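Side-chain contacts in triacylglycerol lipase (Clostridium botulinum, PDB 5AH1), which hydrolyses ester bonds, probably those of triacylglycerols, as a zinc-binding alpha/beta-hydrolase that also attacks synthetic polyesters: residues 167-171 / 172-176; 197-200 / 201-204; 224-228 / 229-233. All coordinates share one frame; numbering follows the deposited sequence. Where two conformers were deposited one is given.

Contact 1 (167-171 / 172-176); sequences YKNIS and NENKI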
ATOM      1  N   TYR A 167     -12.151 -10.705  10.635  1.00 13.01           N
ATOM      2  CA  TYR A 167     -11.431 -11.645  11.506  1.00 13.27           C
ATOM      3  C   TYR A 167     -11.667 -11.228  12.945  1.00 12.63           C
ATOM      4  O   TYR A 167     -10.770 -10.757  13.643  1.00 12.63           O
ATOM      5  CB  TYR A 167      -9.938 -11.755  11.158  1.00 13.43           C
ATOM      6  CG  TYR A 167      -9.266 -12.991  11.723  1.00 13.44           C
ATOM      7  CD1 TYR A 167      -9.656 -14.272  11.324  1.00 14.05           C
ATOM      8  CD2 TYR A 167      -8.229 -12.880  12.644  1.00 13.22           C
ATOM      9  CE1 TYR A 167      -9.043 -15.397  11.840  1.00 13.47           C
ATOM     10  CE2 TYR A 167      -7.608 -14.010  13.163  1.00 13.14           C
ATOM     11  CZ  TYR A 167      -8.024 -15.270  12.762  1.00 13.25           C
ATOM     12  OH  TYR A 167      -7.414 -16.401  13.261  1.00 14.71           O
ATOM     13  N   LYS A 168     -12.910 -11.415  13.378  1.00 13.68           N
ATOM     14  CA  LYS A 168     -13.396 -10.801  14.600  1.00 14.50           C
ATOM     15  C   LYS A 168     -12.731 -11.327  15.863  1.00 15.47           C
ATOM     16  O   LYS A 168     -12.739 -10.644  16.889  1.00 16.56           O
ATOM     17  CB  LYS A 168     -14.911 -10.975  14.706  1.00 16.49           C
ATOM     18  CG  LYS A 168     -15.706 -10.157  13.693  1.00 19.82           C
ATOM     19  CD  LYS A 168     -17.216 -10.235  13.979  1.00 23.75           C
ATOM     20  CE  LYS A 168     -17.928 -11.183  13.032  1.00 26.72           C
ATOM     21  NZ  LYS A 168     -17.938 -10.689  11.619  1.00 28.02           N
ATOM     22  N   ASN A 169     -12.147 -12.522  15.770  0.62 15.00           N
ATOM     23  CA  ASN A 169     -11.541 -13.194  16.918  0.62 15.12           C
ATOM     24  C   ASN A 169     -10.054 -12.872  17.105  0.62 13.97           C
ATOM     25  O   ASN A 169      -9.389 -13.456  17.965  0.62 14.25           O
ATOM     26  CB  ASN A 169     -11.748 -14.713  16.809  0.62 16.52           C
ATOM     27  CG  ASN A 169     -11.183 -15.302  15.515  0.62 17.76           C
ATOM     28  OD1 ASN A 169     -11.207 -14.666  14.452  0.62 18.84           O
ATOM     29  ND2 ASN A 169     -10.685 -16.537  15.600  0.62 18.70           N
ATOM     30  N   ILE A 170      -9.540 -11.937  16.308  1.00 13.07           N
ATOM     31  CA  ILE A 170      -8.140 -11.537  16.400  1.00 12.05           C
ATOM     32  C   ILE A 170      -7.759 -11.217  17.843  1.00 12.80           C
ATOM     33  O   ILE A 170      -8.544 -10.626  18.581  1.00 14.41           O
ATOM     34  CB  ILE A 170      -7.867 -10.308  15.494  1.00 11.51           C
ATOM     35  CG1 ILE A 170      -6.366 -10.055  15.387  1.00 11.06           C
ATOM     36  CG2 ILE A 170      -8.649  -9.046  15.954  1.00 11.32           C
ATOM     37  CD1 ILE A 170      -6.010  -9.092  14.244  1.00 10.81           C
ATOM     38  N   SER A 171      -6.576 -11.642  18.262  1.00 12.38           N
ATOM     39  CA  SER A 171      -6.159 -11.483  19.653  1.00 12.28           C
ATOM     40  C   SER A 171      -4.663 -11.733  19.749  1.00 11.72           C
ATOM     41  O   SER A 171      -4.010 -12.066  18.750  1.00 11.73           O
ATOM     42  CB  SER A 171      -6.871 -12.493  20.558  1.00 13.32           C
ATOM     43  OG  SER A 171      -6.394 -13.796  20.307  1.00 13.76           O
ATOM     44  N   ASN A 172      -4.118 -11.605  20.957  1.00 12.45           N
ATOM     45  CA  ASN A 172      -2.710 -11.918  21.167  1.00 12.60           C
ATOM     46  C   ASN A 172      -2.406 -13.378  20.829  1.00 13.53           C
ATOM     47  O   ASN A 172      -1.286 -13.711  20.430  1.00 14.35           O
ATOM     48  CB  ASN A 172      -2.297 -11.636  22.608  1.00 13.47           C
ATOM     49  CG  ASN A 172      -2.364 -10.160  22.969  1.00 14.97           C
ATOM     50  OD1 ASN A 172      -2.345  -9.277  22.104  1.00 14.63           O
ATOM     51  ND2 ASN A 172      -2.424  -9.884  24.270  1.00 17.70           N
ATOM     52  N   GLU A 173      -3.412 -14.234  20.981  0.55 13.64           N
ATOM     53  CA  GLU A 173      -3.289 -15.653  20.647  0.55 14.68           C
ATOM     54  C   GLU A 173      -3.596 -15.907  19.166  0.55 13.72           C
ATOM     55  O   GLU A 173      -2.905 -16.681  18.507  0.55 14.34           O
ATOM     56  CB  GLU A 173      -4.213 -16.501  21.529  0.55 16.93           C
ATOM     57  CG  GLU A 173      -3.847 -16.508  23.009  0.55 19.74           C
ATOM     58  CD  GLU A 173      -4.079 -15.167  23.698  0.55 22.02           C
ATOM     59  OE1 GLU A 173      -5.122 -14.525  23.443  0.55 23.09           O
ATOM     60  OE2 GLU A 173      -3.211 -14.753  24.498  0.55 23.16           O
ATOM     61  N   ASN A 174      -4.642 -15.261  18.658  1.00 12.59           N
ATOM     62  CA  ASN A 174      -5.042 -15.390  17.254  1.00 11.70           C
ATOM     63  C   ASN A 174      -4.471 -14.254  16.410  1.00 11.04           C
ATOM     64  O   ASN A 174      -5.186 -13.301  16.041  1.00 11.35           O
ATOM     65  CB  ASN A 174      -6.564 -15.400  17.146  1.00 13.63           C
ATOM     66  CG  ASN A 174      -7.190 -16.527  17.925  1.00 15.65           C
ATOM     67  OD1 ASN A 174      -6.639 -17.626  18.014  1.00 17.45           O
ATOM     68  ND2 ASN A 174      -8.357 -16.269  18.490  1.00 17.06           N
ATOM     69  N   LYS A 175      -3.180 -14.369  16.119  1.00 10.66           N
ATOM     70  CA  LYS A 175      -2.456 -13.335  15.397  1.00  9.64           C
ATOM     71  C   LYS A 175      -2.702 -13.430  13.898  1.00  9.45           C
ATOM     72  O   LYS A 175      -3.282 -14.403  13.401  1.00  9.90           O
ATOM     73  CB  LYS A 175      -0.949 -13.460  15.668  1.00 10.57           C
ATOM     74  CG  LYS A 175      -0.532 -13.408  17.120  1.00 11.65           C
ATOM     75  CD  LYS A 175       0.995 -13.366  17.199  1.00 13.51           C
ATOM     76  CE  LYS A 175       1.528 -13.650  18.576  1.00 14.73           C
ATOM     77  NZ  LYS A 175       1.183 -12.603  19.532  1.00 16.49           N
ATOM     78  N   ILE A 176      -2.268 -12.397  13.179  1.00  8.64           N
ATOM     79  CA  ILE A 176      -2.331 -12.395  11.728  1.00  8.76           C
ATOM     80  C   ILE A 176      -1.004 -11.968  11.107  1.00  8.44           C
ATOM     81  O   ILE A 176      -0.154 -11.374  11.767  1.00  9.61           O
ATOM     82  CB  ILE A 176      -3.452 -11.443  11.209  1.00  9.06           C
ATOM     83  CG1 ILE A 176      -3.134  -9.973  11.544  1.00  8.93           C
ATOM     84  CG2 ILE A 176      -4.797 -11.864  11.779  1.00  9.82           C
ATOM     85  CD1 ILE A 176      -4.136  -8.975  10.936  1.00 10.21           C
TER
HETATM   86  O   HOH W   1      -4.855 -16.496  14.227  1.00 12.50           O
HETATM   87  O   HOH W   2      -7.952 -15.219  21.973  1.00 26.97           O
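S171 and N174 hold each other through backbone and side chain across a tight loop, with I176 packed against Y167 and I170. The S171 hydroxyl lies between its own backbone N and carbonyl carbon (chi1 70°), which turns OG forward to meet the next amides. There OG takes an almost straight hydrogen bond from N174 N at 2.8 Å and a weak one from E173 N. The chain answers in the other direction, S171 N donating to N174 O at 3.1 Å. A serine hydroxyl facing the amide three residues on resembles a helix N-cap, although no helix follows; serine suits the place because its short side chain keeps OG beside the backbone, where it can accept from the amides two and three residues on. N174 makes a second grip with its side chain: ND2 reaches N169 O at 3.0 Å with an N-H...O angle of 171°, the acceptor lying in the amide plane while ND2 stands above the carbonyl plane of N169. I176 presents CG2 to the Y167 ring, 3.7 Å from CD2, and its CD1 meets I170 CD1 at 3.8 Å. Branched aliphatic chains fit here, since both isoleucines also touch I139 of helix 128-140. Y167 sets the edge of its ring near N174 O, and its OH shares a water with K175 O, 2.7 Å from each. K175 NZ turns back to N172 O at 2.9 Å and also bonds H219 O. The polar grips thus satisfy several backbone donors and acceptors of an irregular loop, while I170 and I176 form its buried apolar pair.

Contact 2 (197-200 / 201-204); sequences EGSE and EEIN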
ATOM      1  N   GLU A 197       1.461   0.201  20.857  1.00  8.89           N
ATOM      2  CA  GLU A 197       1.819   1.299  21.755  1.00 10.13           C
ATOM      3  C   GLU A 197       0.734   2.351  21.967  1.00 10.55           C
ATOM      4  O   GLU A 197       0.879   3.199  22.837  1.00 11.73           O
ATOM      5  CB  GLU A 197       3.098   1.980  21.265  1.00 10.75           C
ATOM      6  CG  GLU A 197       4.303   1.058  21.245  1.00 12.06           C
ATOM      7  CD  GLU A 197       5.616   1.811  21.181  1.00 14.04           C
ATOM      8  OE1 GLU A 197       5.938   2.525  22.147  1.00 17.26           O
ATOM      9  OE2 GLU A 197       6.325   1.712  20.165  1.00 13.86           O
ATOM     10  N   GLY A 198      -0.340   2.304  21.191  1.00  9.98           N
ATOM     11  CA  GLY A 198      -1.387   3.301  21.311  1.00 10.30           C
ATOM     12  C   GLY A 198      -0.997   4.698  20.836  1.00 10.77           C
ATOM     13  O   GLY A 198      -0.003   4.871  20.129  1.00 11.85           O
ATOM     14  N   SER A 199      -1.807   5.687  21.218  1.00 10.64           N
ATOM     15  CA  SER A 199      -1.574   7.090  20.898  1.00 10.94           C
ATOM     16  C   SER A 199      -1.685   7.931  22.158  1.00 10.85           C
ATOM     17  O   SER A 199      -2.744   7.990  22.785  1.00 10.69           O
ATOM     18  CB  SER A 199      -2.609   7.574  19.884  1.00 10.64           C
ATOM     19  OG  SER A 199      -2.650   8.989  19.888  1.00 10.85           O
ATOM     20  N   GLU A 200      -0.591   8.585  22.537  0.57 11.93           N
ATOM     21  CA  GLU A 200      -0.589   9.429  23.728  0.57 12.66           C
ATOM     22  C   GLU A 200      -1.601  10.562  23.597  0.57 12.01           C
ATOM     23  O   GLU A 200      -2.294  10.901  24.555  0.57 12.36           O
ATOM     24  CB  GLU A 200       0.811  10.001  23.990  0.57 15.00           C
ATOM     25  CG  GLU A 200       1.876   8.952  24.329  0.57 17.41           C
ATOM     26  CD  GLU A 200       1.508   8.083  25.523  0.57 19.16           C
ATOM     27  OE1 GLU A 200       1.108   8.636  26.570  0.57 20.61           O
ATOM     28  OE2 GLU A 200       1.636   6.843  25.417  0.57 18.97           O
ATOM     29  N   GLU A 201      -1.697  11.143  22.407  1.00 12.21           N
ATOM     30  CA  GLU A 201      -2.635  12.252  22.206  1.00 12.60           C
ATOM     31  C   GLU A 201      -4.059  11.798  22.478  1.00 10.50           C
ATOM     32  O   GLU A 201      -4.824  12.504  23.133  1.00 11.13           O
ATOM     33  CB  GLU A 201      -2.550  12.826  20.785  1.00 15.21           C
ATOM     34  CG  GLU A 201      -1.197  13.390  20.417  1.00 20.39           C
ATOM     35  CD  GLU A 201      -0.333  12.391  19.639  1.00 24.97           C
ATOM     36  OE1 GLU A 201      -0.168  11.241  20.109  1.00 26.51           O
ATOM     37  OE2 GLU A 201       0.169  12.749  18.547  1.00 27.33           O
ATOM     38  N   GLU A 202      -4.425  10.617  21.982  1.00  9.10           N
ATOM     39  CA  GLU A 202      -5.770  10.123  22.224  1.00  8.44           C
ATOM     40  C   GLU A 202      -5.979   9.736  23.690  1.00  8.85           C
ATOM     41  O   GLU A 202      -7.021  10.022  24.275  1.00 10.17           O
ATOM     42  CB  GLU A 202      -6.101   8.949  21.308  1.00  8.31           C
ATOM     43  CG  GLU A 202      -6.100   9.271  19.837  1.00  8.32           C
ATOM     44  CD  GLU A 202      -7.038  10.394  19.439  1.00  9.04           C
ATOM     45  OE1 GLU A 202      -8.040  10.659  20.145  1.00  9.52           O
ATOM     46  OE2 GLU A 202      -6.763  10.988  18.374  1.00  9.66           O
ATOM     47  N   ILE A 203      -5.009   9.043  24.272  1.00  9.90           N
ATOM     48  CA  ILE A 203      -5.125   8.607  25.655  1.00 11.46           C
ATOM     49  C   ILE A 203      -5.306   9.797  26.586  1.00 12.17           C
ATOM     50  O   ILE A 203      -6.080   9.725  27.544  1.00 14.81           O
ATOM     51  CB  ILE A 203      -3.877   7.789  26.075  1.00 13.13           C
ATOM     52  CG1 ILE A 203      -3.859   6.430  25.370  1.00 13.65           C
ATOM     53  CG2 ILE A 203      -3.807   7.605  27.594  1.00 14.84           C
ATOM     54  CD1 ILE A 203      -2.501   5.750  25.426  1.00 14.29           C
ATOM     55  N   ASN A 204      -4.577  10.882  26.327  1.00 12.40           N
ATOM     56  CA  ASN A 204      -4.542  12.011  27.255  1.00 13.28           C
ATOM     57  C   ASN A 204      -5.644  13.044  27.054  1.00 13.47           C
ATOM     58  O   ASN A 204      -5.779  13.937  27.868  1.00 14.75           O
ATOM     59  CB  ASN A 204      -3.183  12.719  27.192  1.00 16.01           C
ATOM     60  CG  ASN A 204      -2.059  11.871  27.739  1.00 19.28           C
ATOM     61  OD1 ASN A 204      -2.281  10.996  28.570  1.00 20.42           O
ATOM     62  ND2 ASN A 204      -0.839  12.147  27.297  1.00 21.84           N
TER
HETATM   63  O   HOH W   3      -0.400   8.851  28.835  1.00 37.33           O
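This is a helix N-cap: S199 closes the start of the short helix 200-204, just after G198 has ended helix 183-197. The cap proper is the bond from E202 N to S199 OG, 3.2 Å long with an N-H...O angle of 167°. The hydroxyl, anti to its own backbone N (chi1 162°), thereby occupies an amide that has no carbonyl one turn earlier in the helix. Its proton points to E201 OE1, a weak bond at 3.4 Å, so OG both accepts and donates. Serine suits the place because the small side chain carries its oxygen next to the backbone.

The first helical bonds follow, I203 N to S199 O at 2.9 Å and N204 N to E200 O at the same length. I203 lies over the S199 carbonyl, with CG1 only 3.2 Å from S199 O and CD1 also close to that oxygen. N204 leans back toward E200, its CB and CG both 3.3 Å from E200 O. In one of the two E200 conformers, and so tentatively, a water donates to both E200 OE1 and N204 OD1, the carboxylate and amide planes standing 66° apart. A glutamate suits position 201, where its carboxylate turns back to the helix start and the helix dipole probably stabilises negative charge.

E202 places CG 3.5 Å from S199 OG but sends its carboxylate away to the backbone N of A149 and H150 and to Q207 NE2. H150 binds the zinc ion, so E202 is a second-shell residue that probably helps to position this ligand. Placed between helix 183-197 and the loop leading to strand 221-227, the cap touches W129 of helix 128-140, which S199 and E202 both meet, and F214 of the loop.

Contact 3 (224-228 / 229-233); sequences VSTIS and TPNDG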
ATOM      1  N   VAL A 224       4.664  -8.212   9.332  1.00  7.61           N
ATOM      2  CA  VAL A 224       4.320  -7.108   8.450  1.00  7.61           C
ATOM      3  C   VAL A 224       5.187  -7.238   7.204  1.00  6.87           C
ATOM      4  O   VAL A 224       6.409  -7.257   7.297  1.00  8.49           O
ATOM      5  CB  VAL A 224       4.613  -5.763   9.147  1.00  7.39           C
ATOM      6  CG1 VAL A 224       4.676  -4.591   8.157  1.00  8.27           C
ATOM      7  CG2 VAL A 224       3.585  -5.517  10.222  1.00  7.87           C
ATOM      8  N   SER A 225       4.549  -7.361   6.043  1.00  7.43           N
ATOM      9  CA  SER A 225       5.246  -7.455   4.770  1.00  7.40           C
ATOM     10  C   SER A 225       4.822  -6.294   3.893  1.00  6.82           C
ATOM     11  O   SER A 225       3.625  -6.133   3.624  1.00  8.09           O
ATOM     12  CB  SER A 225       4.910  -8.758   4.054  1.00  7.83           C
ATOM     13  OG  SER A 225       5.385  -9.889   4.749  1.00  8.11           O
ATOM     14  N   THR A 226       5.797  -5.488   3.469  1.00  7.26           N
ATOM     15  CA  THR A 226       5.545  -4.389   2.536  1.00  7.35           C
ATOM     16  C   THR A 226       6.042  -4.791   1.155  1.00  6.88           C
ATOM     17  O   THR A 226       7.080  -5.432   1.021  1.00  8.45           O
ATOM     18  CB  THR A 226       6.171  -3.040   3.008  1.00  7.06           C
ATOM     19  OG1 THR A 226       7.598  -3.046   2.866  1.00  7.84           O
ATOM     20  CG2 THR A 226       5.806  -2.745   4.439  1.00  7.15           C
ATOM     21  N   ILE A 227       5.252  -4.453   0.136  1.00  6.79           N
ATOM     22  CA  ILE A 227       5.549  -4.779  -1.251  1.00  7.17           C
ATOM     23  C   ILE A 227       5.378  -3.491  -2.053  1.00  6.48           C
ATOM     24  O   ILE A 227       4.293  -2.925  -2.099  1.00  7.66           O
ATOM     25  CB  ILE A 227       4.609  -5.882  -1.798  1.00  7.57           C
ATOM     26  CG1 ILE A 227       4.650  -7.144  -0.936  1.00  9.01           C
ATOM     27  CG2 ILE A 227       4.970  -6.190  -3.249  1.00  7.95           C
ATOM     28  CD1 ILE A 227       3.676  -8.226  -1.425  1.00  9.41           C
ATOM     29  N   SER A 228       6.463  -3.032  -2.665  1.00  6.80           N
ATOM     30  CA  SER A 228       6.442  -1.804  -3.469  1.00  8.11           C
ATOM     31  C   SER A 228       6.030  -0.581  -2.652  1.00  7.61           C
ATOM     32  O   SER A 228       5.403   0.356  -3.161  1.00  8.83           O
ATOM     33  CB  SER A 228       5.490  -1.948  -4.658  1.00  8.79           C
ATOM     34  OG  SER A 228       5.660  -3.183  -5.337  1.00  9.23           O
ATOM     35  N   THR A 229       6.384  -0.582  -1.378  1.00  7.19           N
ATOM     36  CA  THR A 229       5.871   0.426  -0.456  1.00  6.49           C
ATOM     37  C   THR A 229       6.783   1.658  -0.380  1.00  6.56           C
ATOM     38  O   THR A 229       8.004   1.518  -0.273  1.00  6.78           O
ATOM     39  CB  THR A 229       5.701  -0.174   0.950  1.00  6.85           C
ATOM     40  OG1 THR A 229       4.661  -1.147   0.895  1.00  7.37           O
ATOM     41  CG2 THR A 229       5.349   0.875   2.017  1.00  7.35           C
ATOM     42  N   PRO A 230       6.188   2.861  -0.417  1.00  6.46           N
ATOM     43  CA  PRO A 230       6.965   4.089  -0.199  1.00  6.52           C
ATOM     44  C   PRO A 230       7.286   4.283   1.284  1.00  7.12           C
ATOM     45  O   PRO A 230       6.748   5.155   1.955  1.00  7.28           O
ATOM     46  CB  PRO A 230       6.035   5.176  -0.715  1.00  6.73           C
ATOM     47  CG  PRO A 230       4.661   4.641  -0.421  1.00  7.08           C
ATOM     48  CD  PRO A 230       4.762   3.152  -0.673  1.00  7.38           C
ATOM     49  N   ASN A 231       8.151   3.431   1.819  1.00  6.18           N
ATOM     50  CA  ASN A 231       8.482   3.531   3.231  1.00  5.88           C
ATOM     51  C   ASN A 231       9.197   4.847   3.577  1.00  6.63           C
ATOM     52  O   ASN A 231       9.097   5.325   4.713  1.00  6.80           O
ATOM     53  CB  ASN A 231       9.301   2.324   3.688  1.00  6.53           C
ATOM     54  CG  ASN A 231       8.451   1.072   3.917  1.00  7.56           C
ATOM     55  OD1 ASN A 231       7.485   1.104   4.672  1.00  7.51           O
ATOM     56  ND2 ASN A 231       8.835  -0.037   3.291  1.00  7.84           N
ATOM     57  N   ASP A 232       9.882   5.422   2.588  1.00  6.42           N
ATOM     58  CA  ASP A 232      10.435   6.772   2.673  1.00  6.26           C
ATOM     59  C   ASP A 232       9.737   7.742   1.713  1.00  6.90           C
ATOM     60  O   ASP A 232      10.294   8.769   1.367  1.00  7.48           O
ATOM     61  CB  ASP A 232      11.942   6.766   2.395  1.00  6.87           C
ATOM     62  CG  ASP A 232      12.746   6.150   3.513  1.00  6.78           C
ATOM     63  OD1 ASP A 232      12.361   6.286   4.696  1.00  7.42           O
ATOM     64  OD2 ASP A 232      13.801   5.552   3.195  1.00  8.23           O
ATOM     65  N   GLY A 233       8.502   7.443   1.329  1.00  6.64           N
ATOM     66  CA  GLY A 233       7.769   8.284   0.397  1.00  6.98           C
ATOM     67  C   GLY A 233       8.120   7.987  -1.052  1.00  7.10           C
ATOM     68  O   GLY A 233       8.942   7.119  -1.364  1.00  7.86           O
TER
HETATM   69  O   HOH W   4       8.300  -2.483   0.162  1.00  7.77           O
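The loop that leaves the central strand 221-227 is folded back onto its last residues, with T226, T229 and N231 meeting in the interior. T226 OG1 accepts a hydrogen bond from N231 ND2 at 3.3 Å, lying in the plane of that amide, and donates to a water 2.8 Å away. The same water takes the N-H of T229, bridging strand end and loop. T229 crosses T226 at about a right angle, and its OG1 comes to 3.2 Å of T226 CB, a tight approach. N231 is fixed at both ends of its amide, since OD1 is held by R189 NH1 and ND2 also reaches Q392 O. Asparagine suits this place, offering donor and acceptor from one flat group. P230 forms an inverse gamma turn and starts a type I turn ending at G233, where phi 83° and psi 179° would press any CB against the carbonyl O of D232, so that glycine is needed. S228 also has positive phi, and its buried O has no partner. T229 OG1 is hydrogen-bonded to S182 O, which ties this loop to the turn after strand 176-181; with its GxSxG pattern, that turn is the probable nucleophile elbow of the alpha/beta-hydrolase fold.

Followed from the N terminus, the three contacts come in series, with none nested in or crossing another. Contact 1 shapes the loop between strands 159-163 and 176-181, joining it to helix 128-140 as the chain enters the central parallel sheet. The chain then passes through helix 183-197, and contact 2 begins where that helix gives way to helix 200-204, near the zinc site. A loop leads on to strand 221-227, neighbour of 176-181 in the sheet; at its C-terminal end contact 3 ties the following loop to the strand. The centres lie 22 to 25 Å apart and no two contacts touch: contacts 1 and 2 sit toward the periphery, contact 3 near the middle.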